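Local coordinates for tetraacyldisaccharide 4'-kinase (Aquifex aeolicus, PDB 4EHX), which probably transfers the gamma-phosphate of ATP to the 4'-position of a tetraacyldisaccharide 1-phosphate, forming lipid IVA in lipid A biosynthesis, at residues K203-F208 against K299-E304; L153-K158 against F193-G198; F19-Y24 against Q142-H147. One frame throughout, in Å; residues are numbered along the deposited sequence.

In the fold
Contacts 1 and 2 lie on the same side of the chain's centre, their centres about 14 Å apart, in one run of paired strands: 150-156 (contact 2) beside 182-186, and 182-186 beside 201-212 (contact 1). They touch directly: NZ of Lys203 in contact 1 forms a 2.6 Å salt bridge with OE2 of Glu194 in contact 2. Both come near the predicted ATP-binding P-loop, the Met204 side chain lying about 4 Å from Gly50, and the Lys156 side chain about 4 Å from that of Ser45. Contact 3 is farther off, its centre about 22 Å from that of contact 2 and about 30 Å from that of contact 1. It joins helix 7-25 to a loop whose Gln142 side chain is about 8 Å from that of Ser45.

Contact 1: K203-F208 against K299-E304; sequences KMFREF and KLEREE
Glu301 and Lys203 both turn CG anti to the carbonyl carbon (chi1 -67° and -73°), and their extended chains then run side by side in the same direction from an antiparallel strand pair of the P-loop kinase fold. Strand 291-300 pairs with strand 201-212: Phe205 and Lys299 form a hydrogen-bonded pair, with Phe205 N to Lys299 O at 2.9 Å and Lys299 N to Phe205 O at 2.8 Å, and put their side chains on one face. Met204 and Leu300, the neighbouring non-hydrogen-bonded pair, put theirs on the opposite one. There Leu300 CD1 packs on Met204 CB, and both apolar chains suit a face covered by Phe54 and Tyr57 of helix 51-61. The pairing ends as Glu301 N bonds to Lys203 O at 3.0 Å, and a type II turn from Leu300 to Glu303 leads into helix 303-312. A long lysine chain lets methylenes line the glutamate while NZ reaches its stronger partner, Glu194. One water joins Lys203 N to Glu301 OE1; a second donates to the same oxygen and accepts only a weak bond from Lys203 NZ. The other carboxylate oxygen, Glu301 OE2, approaches the Phe205 ring obliquely, 3.6 Å from CE1.

Contact 2: L153-K158 against F193-G198; sequences LLLKKK and FEFFTG
Phe193 lays one face of its ring against the backbone and CB of Lys157. Lys157 CA stands 3.7 Å above the ring plane, over its centre, and CB makes a CH-pi contact 3.9 Å from the centroid. Lys157 N lies over the same face, 3.2 Å from Phe193 CE1, while Leu155 O meets the ring's edge, 3.4 Å from CZ. A flat aromatic suits this place because it can cover a turning backbone and still present a C-H edge to a carbonyl. Beside it, Leu155 CD1 touches Phe195 at CD2 and CE2, both at 3.6 Å, the two side chains crossing obliquely.

With chi1 at 73°, CG of Phe193 sits between its backbone N and carbonyl carbon, 3.7 Å from Lys157 CB; Phe193 N donates to Gln188 OE1. Lys157 slides past the ring in the opposite direction, its methylenes passing Phe193 CB. Lys156 points away from this layer and bonds through NZ to Gly48 O of the predicted ATP-binding loop. The loop 193-198 thus covers the backbone where strand 150-156 leads into the short, weakly bonded helix 157-160, with Leu160 touching both phenylalanines and Leu185 of strand 182-186 packing on Phe193.

Contact 3: F19-Y24 against Q142-H147; sequences FRNTLY and QHRKLH
Arg144 reaches helix 7-25 with a bend at chi3 (67°) that places NE near Tyr24 CB. Its guanidinium lies with one face on that carbon, which is 3.3 Å from Arg144 CZ and over the group's centre. Closer to the backbone, Arg144 CB sits over the middle of the Tyr24 ring, 3.8 Å from the centroid and 8° off the normal. One arginine thus packs on the tyrosine twice, through CB over the ring and through the guanidinium on Tyr24 CB. The hydrogen bond from Arg144 NH1 to Asn21 OD1 is 3.0 Å long; the oxygen lies in the guanidinium plane, but the nitrogen stands above the plane of the amide. Asn21 ND2 bonds to Glu172, which helps to set that amide. NH1 also bonds weakly to Asn21 O, while NH2 forms a salt bridge with Asp25.

Here the C-terminal end of helix 7-25 meets a type I beta turn, His143 to Leu146, in the loop between strands 134-138 and 150-156. The extended chain of Arg20 carries NE across to this loop, and Tyr24 CE2 lies 3.6 Å above one guanidinium face, offset toward the rim. At the edge, in plane, are Gln142 O and a water. Arg20 NH2 donates to Gln142 O over 2.9 Å, nearly straight at 166°, and weakly to the water, which also accepts from Lys145 N. Lys145 CB lies 3.6 Å from Tyr24 OH, while its NZ pairs with Asp118.

Contact 1: K203-F208 against K299-E304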
loop_
_atom_site.group_PDB
_atom_site.type_symbol
_atom_site.label_atom_id
_atom_site.label_comp_id
_atom_site.label_asym_id
_atom_site.label_seq_id
_atom_site.Cartn_x
_atom_site.Cartn_y
_atom_site.Cartn_z
ATOM N N LYS A 203 4.869 16.543 1.973
ATOM C CA LYS A 203 5.791 15.678 2.688
ATOM C C LYS A 203 5.029 14.761 3.619
ATOM O O LYS A 203 4.107 15.194 4.321
ATOM C CB LYS A 203 6.770 16.519 3.503
ATOM C CG LYS A 203 7.827 17.234 2.671
ATOM C CD LYS A 203 8.731 18.013 3.621
ATOM C CE LYS A 203 9.948 18.585 2.935
ATOM N NZ LYS A 203 10.801 19.223 3.981
ATOM N N MET A 204 5.433 13.499 3.647
ATOM C CA MET A 204 4.748 12.506 4.463
ATOM C C MET A 204 5.690 11.894 5.481
ATOM O O MET A 204 6.772 11.419 5.129
ATOM C CB MET A 204 4.180 11.403 3.568
ATOM C CG MET A 204 3.588 10.233 4.349
ATOM S SD MET A 204 2.829 9.013 3.238
ATOM C CE MET A 204 3.676 7.518 3.761
ATOM N N PHE A 205 5.265 11.921 6.739
ATOM C CA PHE A 205 6.026 11.361 7.853
ATOM C C PHE A 205 5.172 10.235 8.386
ATOM O O PHE A 205 3.952 10.317 8.331
ATOM C CB PHE A 205 6.224 12.407 8.964
ATOM C CG PHE A 205 7.110 13.567 8.574
ATOM C CD1 PHE A 205 6.630 14.584 7.762
ATOM C CD2 PHE A 205 8.410 13.654 9.050
ATOM C CE1 PHE A 205 7.445 15.662 7.411
ATOM C CE2 PHE A 205 9.226 14.731 8.711
ATOM C CZ PHE A 205 8.745 15.730 7.887
ATOM N N ARG A 206 5.799 9.173 8.882
ATOM C CA ARG A 206 5.044 8.147 9.585
ATOM C C ARG A 206 5.598 8.029 10.977
ATOM O O ARG A 206 6.807 7.935 11.163
ATOM C CB ARG A 206 5.106 6.798 8.853
ATOM C CG ARG A 206 4.198 6.748 7.638
ATOM C CD ARG A 206 4.024 5.333 7.119
ATOM N NE ARG A 206 5.272 4.774 6.630
ATOM C CZ ARG A 206 5.387 3.564 6.091
ATOM N NH1 ARG A 206 4.325 2.783 5.974
ATOM N NH2 ARG A 206 6.570 3.137 5.673
ATOM N N GLU A 207 4.710 8.062 11.956
ATOM C CA GLU A 207 5.108 8.071 13.345
ATOM C C GLU A 207 4.359 6.991 14.130
ATOM O O GLU A 207 3.177 6.746 13.894
ATOM C CB GLU A 207 4.889 9.475 13.933
ATOM C CG GLU A 207 5.777 10.523 13.237
ATOM C CD GLU A 207 5.478 11.969 13.621
ATOM O OE1 GLU A 207 4.649 12.216 14.526
ATOM O OE2 GLU A 207 6.090 12.864 13.001
ATOM N N PHE A 208 5.064 6.348 15.057
ATOM C CA PHE A 208 4.509 5.236 15.822
ATOM C C PHE A 208 3.325 5.687 16.660
ATOM O O PHE A 208 3.434 6.623 17.448
ATOM C CB PHE A 208 5.580 4.620 16.730
ATOM C CG PHE A 208 5.081 3.465 17.566
ATOM C CD1 PHE A 208 4.492 2.361 16.966
ATOM C CD2 PHE A 208 5.207 3.481 18.946
ATOM C CE1 PHE A 208 4.034 1.295 17.726
ATOM C CE2 PHE A 208 4.753 2.419 19.710
ATOM C CZ PHE A 208 4.167 1.326 19.101
ATOM N N LYS A 299 1.498 11.481 8.974
ATOM C CA LYS A 299 1.386 12.899 9.241
ATOM C C LYS A 299 1.799 13.574 7.953
ATOM O O LYS A 299 2.929 13.397 7.496
ATOM C CB LYS A 299 2.341 13.314 10.353
ATOM C CG LYS A 299 2.226 12.463 11.617
ATOM C CD LYS A 299 0.932 12.752 12.341
ATOM C CE LYS A 299 0.887 12.022 13.699
ATOM N NZ LYS A 299 -0.403 12.268 14.397
ATOM N N LEU A 300 0.890 14.343 7.373
ATOM C CA LEU A 300 1.152 14.968 6.078
ATOM C C LEU A 300 1.207 16.483 6.188
ATOM O O LEU A 300 0.285 17.092 6.710
ATOM C CB LEU A 300 0.038 14.594 5.103
ATOM C CG LEU A 300 0.342 14.800 3.614
ATOM C CD1 LEU A 300 1.210 13.670 3.130
ATOM C CD2 LEU A 300 -0.941 14.836 2.807
ATOM N N GLU A 301 2.262 17.099 5.665
ATOM C CA GLU A 301 2.337 18.554 5.634
ATOM C C GLU A 301 1.310 19.153 4.659
ATOM O O GLU A 301 1.020 18.561 3.621
ATOM C CB GLU A 301 3.748 19.017 5.259
ATOM C CG GLU A 301 4.795 18.705 6.298
ATOM C CD GLU A 301 6.108 19.424 6.035
ATOM O OE1 GLU A 301 6.189 20.183 5.043
ATOM O OE2 GLU A 301 7.056 19.230 6.823
ATOM N N ARG A 302 0.764 20.316 5.008
ATOM C CA ARG A 302 -0.181 21.048 4.140
ATOM C C ARG A 302 -1.413 20.205 3.839
ATOM O O ARG A 302 -1.953 20.241 2.741
ATOM C CB ARG A 302 0.482 21.458 2.824
ATOM C CG ARG A 302 1.833 22.135 2.974
ATOM C CD ARG A 302 2.560 22.224 1.629
ATOM N NE ARG A 302 2.009 23.264 0.761
ATOM C CZ ARG A 302 1.505 23.048 -0.452
ATOM N NH1 ARG A 302 1.477 21.823 -0.959
ATOM N NH2 ARG A 302 1.031 24.064 -1.162
ATOM N N GLU A 303 -1.828 19.414 4.822
ATOM C CA GLU A 303 -2.967 18.519 4.669
ATOM C C GLU A 303 -4.226 19.212 4.103
ATOM O O GLU A 303 -4.946 18.648 3.262
ATOM C CB GLU A 303 -3.234 17.874 6.029
ATOM C CG GLU A 303 -4.595 17.327 6.255
ATOM C CD GLU A 303 -4.627 16.560 7.552
ATOM O OE1 GLU A 303 -4.163 15.402 7.556
ATOM O OE2 GLU A 303 -5.070 17.131 8.567
ATOM N N GLU A 304 -4.485 20.434 4.540
ATOM C CA GLU A 304 -5.658 21.148 4.050
ATOM C C GLU A 304 -5.607 21.431 2.546
ATOM O O GLU A 304 -6.651 21.505 1.902
ATOM C CB GLU A 304 -5.917 22.426 4.854
ATOM C CG GLU A 304 -6.497 22.129 6.233
ATOM C CD GLU A 304 -6.248 23.242 7.226
ATOM O OE1 GLU A 304 -5.246 23.152 7.984
ATOM O OE2 GLU A 304 -7.055 24.202 7.239
HETATM O O HOH W 1 5.065 19.447 2.108
HETATM O O HOH W 2 8.531 21.448 3.598
#

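Contact 2: L153-K158 against F193-G198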
loop_
_atom_site.group_PDB
_atom_site.type_symbol
_atom_site.label_atom_id
_atom_site.label_comp_id
_atom_site.label_asym_id
_atom_site.label_seq_id
_atom_site.Cartn_x
_atom_site.Cartn_y
_atom_site.Cartn_z
ATOM N N LEU A 153 1.152 10.472 -6.800
ATOM C CA LEU A 153 2.362 9.675 -6.921
ATOM C C LEU A 153 3.208 9.833 -5.681
ATOM O O LEU A 153 3.544 10.954 -5.285
ATOM C CB LEU A 153 3.186 10.136 -8.127
ATOM C CG LEU A 153 4.514 9.386 -8.316
ATOM C CD1 LEU A 153 4.267 7.936 -8.706
ATOM C CD2 LEU A 153 5.418 10.097 -9.370
ATOM N N LEU A 154 3.570 8.709 -5.081
ATOM C CA LEU A 154 4.468 8.719 -3.923
ATOM C C LEU A 154 5.884 8.538 -4.413
ATOM O O LEU A 154 6.143 7.681 -5.270
ATOM C CB LEU A 154 4.125 7.581 -2.956
ATOM C CG LEU A 154 3.017 7.871 -1.934
ATOM C CD1 LEU A 154 1.726 8.319 -2.604
ATOM C CD2 LEU A 154 2.773 6.613 -1.089
ATOM N N LEU A 155 6.791 9.332 -3.856
ATOM C CA LEU A 155 8.206 9.287 -4.203
ATOM C C LEU A 155 9.039 9.263 -2.940
ATOM O O LEU A 155 8.845 10.104 -2.065
ATOM C CB LEU A 155 8.602 10.551 -4.963
ATOM C CG LEU A 155 8.539 10.695 -6.479
ATOM C CD1 LEU A 155 9.177 12.035 -6.806
ATOM C CD2 LEU A 155 9.260 9.559 -7.214
ATOM N N LYS A 156 9.986 8.336 -2.846
ATOM C CA LYS A 156 10.982 8.421 -1.775
ATOM C C LYS A 156 12.336 8.869 -2.310
ATOM O O LYS A 156 12.626 8.735 -3.504
ATOM C CB LYS A 156 11.109 7.098 -1.022
ATOM C CG LYS A 156 11.562 5.956 -1.878
ATOM C CD LYS A 156 11.465 4.649 -1.134
ATOM C CE LYS A 156 11.733 3.491 -2.069
ATOM N NZ LYS A 156 11.561 2.190 -1.374
ATOM N N LYS A 157 13.170 9.410 -1.432
ATOM C CA LYS A 157 14.455 9.949 -1.877
ATOM C C LYS A 157 15.220 8.912 -2.704
ATOM O O LYS A 157 15.805 9.239 -3.732
ATOM C CB LYS A 157 15.295 10.428 -0.685
ATOM C CG LYS A 157 16.608 11.108 -1.089
ATOM C CD LYS A 157 17.416 11.507 0.149
ATOM C CE LYS A 157 18.712 12.211 -0.215
ATOM N NZ LYS A 157 19.510 12.527 1.006
ATOM N N LYS A 158 15.199 7.660 -2.259
ATOM C CA LYS A 158 15.899 6.578 -2.965
ATOM C C LYS A 158 15.481 6.450 -4.441
ATOM O O LYS A 158 16.308 6.113 -5.304
ATOM C CB LYS A 158 15.646 5.252 -2.248
ATOM C CG LYS A 158 16.487 4.085 -2.760
ATOM C CD LYS A 158 16.007 2.782 -2.147
ATOM C CE LYS A 158 16.839 1.600 -2.622
ATOM N NZ LYS A 158 16.302 0.307 -2.102
ATOM N N PHE A 193 13.783 14.779 2.419
ATOM C CA PHE A 193 14.276 15.403 1.198
ATOM C C PHE A 193 13.268 16.376 0.632
ATOM O O PHE A 193 12.097 16.350 0.993
ATOM C CB PHE A 193 14.649 14.348 0.142
ATOM C CG PHE A 193 13.464 13.662 -0.506
ATOM C CD1 PHE A 193 12.717 12.724 0.192
ATOM C CD2 PHE A 193 13.124 13.936 -1.828
ATOM C CE1 PHE A 193 11.636 12.085 -0.408
ATOM C CE2 PHE A 193 12.049 13.300 -2.444
ATOM C CZ PHE A 193 11.302 12.368 -1.736
ATOM N N GLU A 194 13.738 17.218 -0.280
ATOM C CA GLU A 194 12.882 18.155 -0.985
ATOM C C GLU A 194 12.895 17.792 -2.459
ATOM O O GLU A 194 13.870 17.241 -2.967
ATOM C CB GLU A 194 13.403 19.583 -0.805
ATOM C CG GLU A 194 13.630 19.994 0.643
ATOM C CD GLU A 194 12.356 20.430 1.344
ATOM O OE1 GLU A 194 11.317 20.569 0.661
ATOM O OE2 GLU A 194 12.399 20.642 2.579
ATOM N N PHE A 195 11.813 18.107 -3.154
ATOM C CA PHE A 195 11.760 17.861 -4.583
ATOM C C PHE A 195 10.751 18.796 -5.221
ATOM O O PHE A 195 9.543 18.645 -5.028
ATOM C CB PHE A 195 11.385 16.406 -4.847
ATOM C CG PHE A 195 11.452 16.017 -6.293
ATOM C CD1 PHE A 195 12.622 16.180 -7.013
ATOM C CD2 PHE A 195 10.351 15.468 -6.928
ATOM C CE1 PHE A 195 12.689 15.814 -8.346
ATOM C CE2 PHE A 195 10.411 15.098 -8.258
ATOM C CZ PHE A 195 11.582 15.269 -8.968
ATOM N N PHE A 196 11.252 19.765 -5.978
ATOM C CA PHE A 196 10.391 20.765 -6.597
ATOM C C PHE A 196 10.113 20.472 -8.066
ATOM O O PHE A 196 11.035 20.291 -8.869
ATOM C CB PHE A 196 10.985 22.166 -6.464
ATOM C CG PHE A 196 10.152 23.227 -7.118
ATOM C CD1 PHE A 196 9.101 23.818 -6.434
ATOM C CD2 PHE A 196 10.404 23.618 -8.422
ATOM C CE1 PHE A 196 8.323 24.790 -7.036
ATOM C CE2 PHE A 196 9.631 24.586 -9.030
ATOM C CZ PHE A 196 8.588 25.174 -8.333
ATOM N N THR A 197 8.830 20.443 -8.406
ATOM C CA THR A 197 8.388 20.181 -9.763
ATOM C C THR A 197 7.382 21.226 -10.222
ATOM O O THR A 197 7.008 21.260 -11.393
ATOM C CB THR A 197 7.688 18.815 -9.860
ATOM O OG1 THR A 197 6.529 18.816 -9.014
ATOM C CG2 THR A 197 8.623 17.696 -9.437
ATOM N N GLY A 198 6.919 22.056 -9.295
ATOM C CA GLY A 198 5.813 22.950 -9.583
ATOM C C GLY A 198 4.455 22.334 -9.269
ATOM O O GLY A 198 3.456 23.048 -9.150
#

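Contact 3: F19-Y24 against Q142-H147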
loop_
_atom_site.group_PDB
_atom_site.type_symbol
_atom_site.label_atom_id
_atom_site.label_comp_id
_atom_site.label_asym_id
_atom_site.label_seq_id
_atom_site.Cartn_x
_atom_site.Cartn_y
_atom_site.Cartn_z
ATOM N N PHE A 19 7.501 2.910 -25.030
ATOM C CA PHE A 19 6.587 2.737 -26.159
ATOM C C PHE A 19 5.139 2.699 -25.682
ATOM O O PHE A 19 4.271 3.375 -26.245
ATOM C CB PHE A 19 6.913 1.470 -26.961
ATOM C CG PHE A 19 5.997 1.255 -28.140
ATOM C CD1 PHE A 19 6.034 2.115 -29.226
ATOM C CD2 PHE A 19 5.092 0.204 -28.154
ATOM C CE1 PHE A 19 5.191 1.927 -30.310
ATOM C CE2 PHE A 19 4.250 0.005 -29.247
ATOM C CZ PHE A 19 4.298 0.870 -30.315
ATOM N N ARG A 20 4.877 1.935 -24.627
ATOM C CA ARG A 20 3.515 1.854 -24.094
ATOM C C ARG A 20 3.066 3.223 -23.602
ATOM O O ARG A 20 1.932 3.657 -23.850
ATOM C CB ARG A 20 3.439 0.826 -22.951
ATOM C CG ARG A 20 2.040 0.737 -22.290
ATOM C CD ARG A 20 1.918 -0.466 -21.327
ATOM N NE ARG A 20 0.695 -0.388 -20.525
ATOM C CZ ARG A 20 0.611 0.333 -19.419
ATOM N NH1 ARG A 20 1.684 0.993 -18.998
ATOM N NH2 ARG A 20 -0.517 0.385 -18.728
ATOM N N ASN A 21 3.952 3.925 -22.903
ATOM C CA ASN A 21 3.543 5.223 -22.377
ATOM C C ASN A 21 3.319 6.259 -23.481
ATOM O O ASN A 21 2.446 7.110 -23.364
ATOM C CB ASN A 21 4.516 5.730 -21.314
ATOM C CG ASN A 21 4.247 5.113 -19.944
ATOM O OD1 ASN A 21 3.098 4.940 -19.552
ATOM N ND2 ASN A 21 5.313 4.777 -19.217
ATOM N N THR A 22 4.100 6.171 -24.552
ATOM C CA THR A 22 3.876 7.048 -25.706
ATOM C C THR A 22 2.487 6.823 -26.296
ATOM O O THR A 22 1.781 7.780 -26.658
ATOM C CB THR A 22 4.950 6.842 -26.785
ATOM O OG1 THR A 22 6.222 7.239 -26.257
ATOM C CG2 THR A 22 4.638 7.663 -28.026
ATOM N N LEU A 23 2.073 5.564 -26.378
ATOM C CA LEU A 23 0.741 5.267 -26.908
ATOM C C LEU A 23 -0.362 5.924 -26.076
ATOM O O LEU A 23 -1.283 6.536 -26.631
ATOM C CB LEU A 23 0.518 3.754 -27.029
ATOM C CG LEU A 23 1.428 3.064 -28.054
ATOM C CD1 LEU A 23 1.266 1.549 -28.009
ATOM C CD2 LEU A 23 1.157 3.595 -29.446
ATOM N N TYR A 24 -0.271 5.821 -24.752
ATOM C CA TYR A 24 -1.258 6.488 -23.905
ATOM C C TYR A 24 -1.143 8.007 -23.995
ATOM O O TYR A 24 -2.156 8.691 -24.070
ATOM C CB TYR A 24 -1.161 6.035 -22.452
ATOM C CG TYR A 24 -1.869 4.716 -22.208
ATOM C CD1 TYR A 24 -3.255 4.662 -22.144
ATOM C CD2 TYR A 24 -1.154 3.533 -22.069
ATOM C CE1 TYR A 24 -3.908 3.476 -21.928
ATOM C CE2 TYR A 24 -1.807 2.323 -21.849
ATOM C CZ TYR A 24 -3.184 2.308 -21.786
ATOM O OH TYR A 24 -3.859 1.132 -21.581
ATOM N N GLN A 142 0.471 3.042 -12.828
ATOM C CA GLN A 142 0.731 2.421 -14.130
ATOM C C GLN A 142 -0.537 1.972 -14.883
ATOM O O GLN A 142 -0.472 1.627 -16.071
ATOM C CB GLN A 142 1.652 1.206 -13.948
ATOM C CG GLN A 142 3.108 1.557 -13.619
ATOM C CD GLN A 142 3.302 2.011 -12.180
ATOM O OE1 GLN A 142 2.702 1.459 -11.251
ATOM N NE2 GLN A 142 4.142 3.014 -11.989
ATOM N N HIS A 143 -1.679 1.940 -14.200
ATOM C CA HIS A 143 -2.901 1.416 -14.819
ATOM C C HIS A 143 -3.614 2.485 -15.653
ATOM O O HIS A 143 -4.730 2.904 -15.327
ATOM C CB HIS A 143 -3.844 0.810 -13.766
ATOM C CG HIS A 143 -4.868 -0.116 -14.353
ATOM N ND1 HIS A 143 -4.562 -1.398 -14.760
ATOM C CD2 HIS A 143 -6.188 0.055 -14.614
ATOM C CE1 HIS A 143 -5.646 -1.976 -15.254
ATOM N NE2 HIS A 143 -6.647 -1.115 -15.177
ATOM N N ARG A 144 -2.972 2.913 -16.740
ATOM C CA ARG A 144 -3.394 4.119 -17.449
ATOM C C ARG A 144 -4.704 3.950 -18.200
ATOM O O ARG A 144 -5.352 4.939 -18.553
ATOM C CB ARG A 144 -2.292 4.599 -18.395
ATOM C CG ARG A 144 -1.014 4.994 -17.658
ATOM C CD ARG A 144 0.008 5.655 -18.581
ATOM N NE ARG A 144 -0.435 6.961 -19.082
ATOM C CZ ARG A 144 0.267 7.702 -19.939
ATOM N NH1 ARG A 144 1.451 7.272 -20.385
ATOM N NH2 ARG A 144 -0.210 8.865 -20.364
ATOM N N LYS A 145 -5.096 2.698 -18.421
ATOM C CA LYS A 145 -6.370 2.395 -19.067
ATOM C C LYS A 145 -7.561 2.952 -18.280
ATOM O O LYS A 145 -8.633 3.140 -18.840
ATOM C CB LYS A 145 -6.543 0.874 -19.257
ATOM C CG LYS A 145 -7.784 0.477 -20.065
ATOM C CD LYS A 145 -8.264 -0.957 -19.782
ATOM C CE LYS A 145 -7.159 -1.987 -19.873
ATOM N NZ LYS A 145 -7.707 -3.378 -20.097
ATOM N N LEU A 146 -7.390 3.194 -16.980
ATOM C CA LEU A 146 -8.485 3.780 -16.197
ATOM C C LEU A 146 -8.228 5.241 -15.886
ATOM O O LEU A 146 -7.215 5.580 -15.262
ATOM C CB LEU A 146 -8.752 2.996 -14.897
ATOM C CG LEU A 146 -9.822 3.559 -13.944
ATOM C CD1 LEU A 146 -11.183 3.674 -14.630
ATOM C CD2 LEU A 146 -9.952 2.638 -12.700
ATOM N N HIS A 147 -9.132 6.111 -16.335
ATOM C CA HIS A 147 -9.007 7.528 -16.012
ATOM C C HIS A 147 -9.002 7.715 -14.505
ATOM O O HIS A 147 -9.807 7.091 -13.805
ATOM C CB HIS A 147 -10.177 8.349 -16.567
ATOM C CG HIS A 147 -10.162 9.776 -16.100
ATOM N ND1 HIS A 147 -9.263 10.702 -16.584
ATOM C CD2 HIS A 147 -10.884 10.417 -15.150
ATOM C CE1 HIS A 147 -9.444 11.858 -15.967
ATOM N NE2 HIS A 147 -10.423 11.711 -15.092
HETATM O O HOH W 3 -3.405 0.106 -18.254
#